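Local coordinates for UPF0147 protein MMP1188 (Methanococcus maripaludis S2, PDB 2QZG), which is of unknown function but belongs to a family of small archaeal helical proteins and may act as a homodimer, at the interface of chains A and B. Numbering follows the deposited sequence. Chains: chain A/B, Conserved uncharacterized archaeal protein.

Contacts 1 and 2 are symmetry-related patches of a two-fold symmetric interface, their C-alpha centres about 15 Å apart, and they show how a symmetric pair can be built from one motif used twice. In each, the tryptophan at position 83, on helix 76-90 of one chain, enters a slot in the other chain made by the segment around Leu10, helix 12-27 and Glu88 of helix 76-90. Contact 1 takes the tryptophan of chain B and contact 2 that of chain A. The exchange suggests a dimer, although the crystal alone does not establish that it forms in solution.

Contact 1: the interface of chains A and B. Residues chain A 10, 15, 18-19, 88; chain B 79-80, 83.
B:Trp83 slides its indole between A:Lys15 and A:Glu88, an instance of a flat ring held on both faces by the aliphatic parts of charged side chains. The methylene CG of A:Lys15 lies over one face, 3.8 Å from the centroid of the six-membered ring and shifted toward its rim. Beyond CG the lysine runs extended at a slant across the indole, and its CE comes to 3.8 Å from B:Trp83 NE1. On the opposite face lies A:Glu88, whose CG packs against the same ring while its carboxylate stacks nearly parallel to it, the planes 11° apart. The indole reaches this slot because B:Trp83 holds CG anti to its backbone N (chi1 169°), pointing away from helix 76-90 of chain B. Methyl CD1 of A:Leu10 meets the ring from the lysine side at about a right angle, 3.7 Å from B:Trp83 CE3, and the far end of the indole abuts A:Ile19, with CD1 3.7 Å from B:Trp83 CH2. Replacing B:Trp83 with an alanine would probably leave a gap between A:Lys15 and A:Glu88, with the two side chains freer to move and methyl CD1 of A:Leu10 without the ring it packs on.

One turn earlier on the helix, B:Thr80 faces A:Asn18, their side chains coming from opposite directions. The amide ND2 of A:Asn18 stands 3.4 Å from the hydroxyl OG1 of B:Thr80, a polar approach too long to count here as a bond. A water also links the subunits, lying 2.6 Å from A:Glu88 OE2 and 3.1 Å from the backbone O of B:Thr80.

Contact 2: the interface of chains A and B. Residues chain A 83-84; chain B 10, 15, 18-19, 88, 91-92.
A:Trp83 meets B:Thr91 at the edge of its indole, where NE1 donates a hydrogen bond of 3.3 Å to the hydroxyl OG1. The acceptor lies close to the ring plane, but the bond is long and somewhat bent (148° at the hydrogen). It adds a directional tie to what is otherwise a sandwich. One face of the indole receives the B:Lys15 chain, whose CB approaches A:Trp83 CH2 to 3.6 Å before the extended methylenes pass obliquely toward the nitrogen edge. The opposite face rests on B:Glu88, with CG 4.0 Å from the centroid of the six-membered ring. Here the carboxylate is tilted by 32° from the ring, so it does not stack flat on it; OE1 still comes to 3.5 Å from A:Trp83 CH2, and OE2 lies near CA of A:Gly84. The lack of a side chain at A:Gly84 may allow the acid to come this close to the helix backbone.

From the same side as the lysine, B:Leu10 brings methyl CD1 to 3.4 Å from A:Trp83 CE3, crossing the indole at about a right angle, while B:Ile19 borders the CH2 end. In the second shell, the end of helix 76-90 of chain B orients the threonine. B:Thr91 sets OG1 between its backbone N and carbonyl carbon (chi1 72°), which turns the hydroxyl back toward the preceding turn. There it donates its own proton to a lone pair of a carbonyl, in the carbonyl plane, which probably leaves an oxygen lone pair turned to the indole N-H: B:Thr91 OG1 to B:Glu88 O is 2.6 Å.

Contact 1: the interface of chains A and B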
# COMPACT_ATOMS: atom_id res chain seq x y z
N LEU A 10 8.97 -0.70 -10.94
CA LEU A 10 8.87 0.65 -10.36
C LEU A 10 10.22 1.05 -9.76
O LEU A 10 10.78 0.32 -8.96
CB LEU A 10 7.78 0.73 -9.29
CG LEU A 10 6.37 1.16 -9.69
CD1 LEU A 10 5.48 1.11 -8.45
CD2 LEU A 10 6.34 2.55 -10.29
N LYS A 15 8.63 5.16 -6.59
CA LYS A 15 8.03 4.69 -5.31
C LYS A 15 7.93 5.82 -4.32
O LYS A 15 6.89 6.04 -3.72
CB LYS A 15 8.83 3.51 -4.73
CG LYS A 15 8.60 2.19 -5.50
CD LYS A 15 9.58 1.11 -5.06
CE LYS A 15 9.18 -0.23 -5.67
NZ LYS A 15 10.11 -1.35 -5.31
N ASN A 18 5.24 8.30 -5.41
CA ASN A 18 3.92 7.75 -5.16
C ASN A 18 3.56 7.83 -3.68
O ASN A 18 2.47 8.29 -3.31
CB ASN A 18 3.85 6.32 -5.69
CG ASN A 18 3.78 6.25 -7.22
OD1 ASN A 18 3.11 7.05 -7.88
ND2 ASN A 18 4.45 5.26 -7.78
N ILE A 19 4.48 7.41 -2.81
CA ILE A 19 4.27 7.53 -1.37
C ILE A 19 4.07 9.01 -0.91
O ILE A 19 3.19 9.30 -0.09
CB ILE A 19 5.39 6.87 -0.56
CG1 ILE A 19 5.38 5.34 -0.80
CG2 ILE A 19 5.21 7.22 0.94
CD1 ILE A 19 6.69 4.61 -0.42
N GLU A 88 3.85 0.12 1.98
CA GLU A 88 4.68 0.44 0.84
C GLU A 88 6.11 0.82 1.25
O GLU A 88 7.06 0.37 0.63
CB GLU A 88 4.05 1.56 0.01
CG GLU A 88 2.90 1.03 -0.85
CD GLU A 88 2.15 2.13 -1.59
OE1 GLU A 88 2.45 3.31 -1.38
OE2 GLU A 88 1.25 1.79 -2.40
N ARG B 79 0.37 -0.73 -12.55
CA ARG B 79 1.57 -1.23 -11.91
C ARG B 79 1.68 -0.68 -10.47
O ARG B 79 2.04 -1.43 -9.55
CB ARG B 79 2.80 -0.85 -12.75
CG ARG B 79 4.08 -1.52 -12.30
CD ARG B 79 5.25 -1.14 -13.19
NE ARG B 79 5.07 -1.61 -14.57
CZ ARG B 79 5.18 -2.89 -14.95
NH1 ARG B 79 5.46 -3.83 -14.05
NH2 ARG B 79 5.01 -3.22 -16.23
N THR B 80 1.35 0.60 -10.30
CA THR B 80 1.35 1.28 -8.99
C THR B 80 0.29 0.71 -8.06
O THR B 80 0.55 0.51 -6.86
CB THR B 80 1.19 2.83 -9.14
OG1 THR B 80 2.40 3.37 -9.66
CG2 THR B 80 0.94 3.52 -7.77
N TRP B 83 1.57 -2.72 -6.90
CA TRP B 83 2.62 -2.52 -5.89
C TRP B 83 2.00 -2.25 -4.50
O TRP B 83 2.37 -2.89 -3.52
CB TRP B 83 3.61 -1.43 -6.31
CG TRP B 83 4.56 -1.01 -5.20
CD1 TRP B 83 5.39 -1.82 -4.48
CD2 TRP B 83 4.76 0.31 -4.69
NE1 TRP B 83 6.11 -1.08 -3.56
CE2 TRP B 83 5.74 0.23 -3.68
CE3 TRP B 83 4.23 1.57 -5.01
CZ2 TRP B 83 6.18 1.35 -2.97
CZ3 TRP B 83 4.68 2.69 -4.31
CH2 TRP B 83 5.65 2.57 -3.31
O HOH W 1 0.02 2.53 -4.62

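Contact 2: the interface of chains A and B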
# COMPACT_ATOMS: atom_id res chain seq x y z
N TRP A 83 -1.91 2.79 6.76
CA TRP A 83 -1.53 1.38 6.63
C TRP A 83 -0.93 1.05 5.26
O TRP A 83 0.06 0.30 5.18
CB TRP A 83 -2.70 0.47 6.94
CG TRP A 83 -2.51 -0.95 6.55
CD1 TRP A 83 -1.56 -1.82 7.01
CD2 TRP A 83 -3.32 -1.70 5.62
NE1 TRP A 83 -1.74 -3.06 6.42
CE2 TRP A 83 -2.80 -3.00 5.56
CE3 TRP A 83 -4.43 -1.38 4.84
CZ2 TRP A 83 -3.36 -4.00 4.75
CZ3 TRP A 83 -4.99 -2.36 4.03
CH2 TRP A 83 -4.45 -3.66 4.00
N GLY A 84 -1.55 1.58 4.20
CA GLY A 84 -1.07 1.40 2.83
C GLY A 84 0.29 2.06 2.60
O GLY A 84 1.19 1.47 2.02
N LEU B 10 -5.94 -1.65 11.92
CA LEU B 10 -7.07 -2.25 11.25
C LEU B 10 -7.11 -3.74 11.59
O LEU B 10 -6.07 -4.38 11.78
CB LEU B 10 -6.93 -2.08 9.74
CG LEU B 10 -6.57 -0.68 9.23
CD1 LEU B 10 -5.91 -0.81 7.87
CD2 LEU B 10 -7.80 0.22 9.16
N LYS B 15 -8.40 -5.32 6.64
CA LYS B 15 -7.29 -5.34 5.69
C LYS B 15 -7.69 -6.11 4.43
O LYS B 15 -7.54 -5.61 3.30
CB LYS B 15 -6.03 -5.92 6.34
CG LYS B 15 -5.55 -5.11 7.51
CD LYS B 15 -4.29 -5.68 8.13
CE LYS B 15 -3.85 -4.82 9.31
NZ LYS B 15 -2.47 -5.13 9.78
N ASN B 18 -10.22 -4.19 2.34
CA ASN B 18 -9.59 -3.10 1.63
C ASN B 18 -8.74 -3.56 0.45
O ASN B 18 -8.77 -2.95 -0.61
CB ASN B 18 -8.83 -2.20 2.60
CG ASN B 18 -9.73 -1.12 3.20
OD1 ASN B 18 -10.14 -0.18 2.49
ND2 ASN B 18 -10.03 -1.23 4.49
N ILE B 19 -8.00 -4.66 0.64
CA ILE B 19 -7.26 -5.30 -0.44
C ILE B 19 -8.18 -5.82 -1.56
O ILE B 19 -7.91 -5.57 -2.74
CB ILE B 19 -6.30 -6.45 0.08
CG1 ILE B 19 -5.13 -5.88 0.88
CG2 ILE B 19 -5.80 -7.30 -1.10
CD1 ILE B 19 -4.40 -6.88 1.80
N GLU B 88 0.59 -4.43 0.83
CA GLU B 88 -0.40 -4.70 1.86
C GLU B 88 -0.59 -6.19 2.12
O GLU B 88 -0.64 -6.59 3.28
CB GLU B 88 -1.71 -4.05 1.50
CG GLU B 88 -1.67 -2.52 1.51
CD GLU B 88 -2.94 -1.94 0.90
OE1 GLU B 88 -3.88 -2.72 0.71
OE2 GLU B 88 -3.02 -0.73 0.63
N THR B 91 1.92 -7.71 4.55
CA THR B 91 1.70 -7.43 5.97
C THR B 91 0.67 -8.37 6.62
O THR B 91 0.47 -8.34 7.83
CB THR B 91 1.16 -5.99 6.19
OG1 THR B 91 -0.20 -5.90 5.74
CG2 THR B 91 2.01 -4.95 5.46
N ILE B 92 0.01 -9.18 5.81
CA ILE B 92 -1.00 -10.12 6.30
C ILE B 92 -0.30 -11.29 7.02
O ILE B 92 0.18 -12.22 6.37
CB ILE B 92 -1.92 -10.60 5.14
CG1 ILE B 92 -2.59 -9.42 4.42
CG2 ILE B 92 -2.96 -11.62 5.62
CD1 ILE B 92 -3.35 -8.43 5.30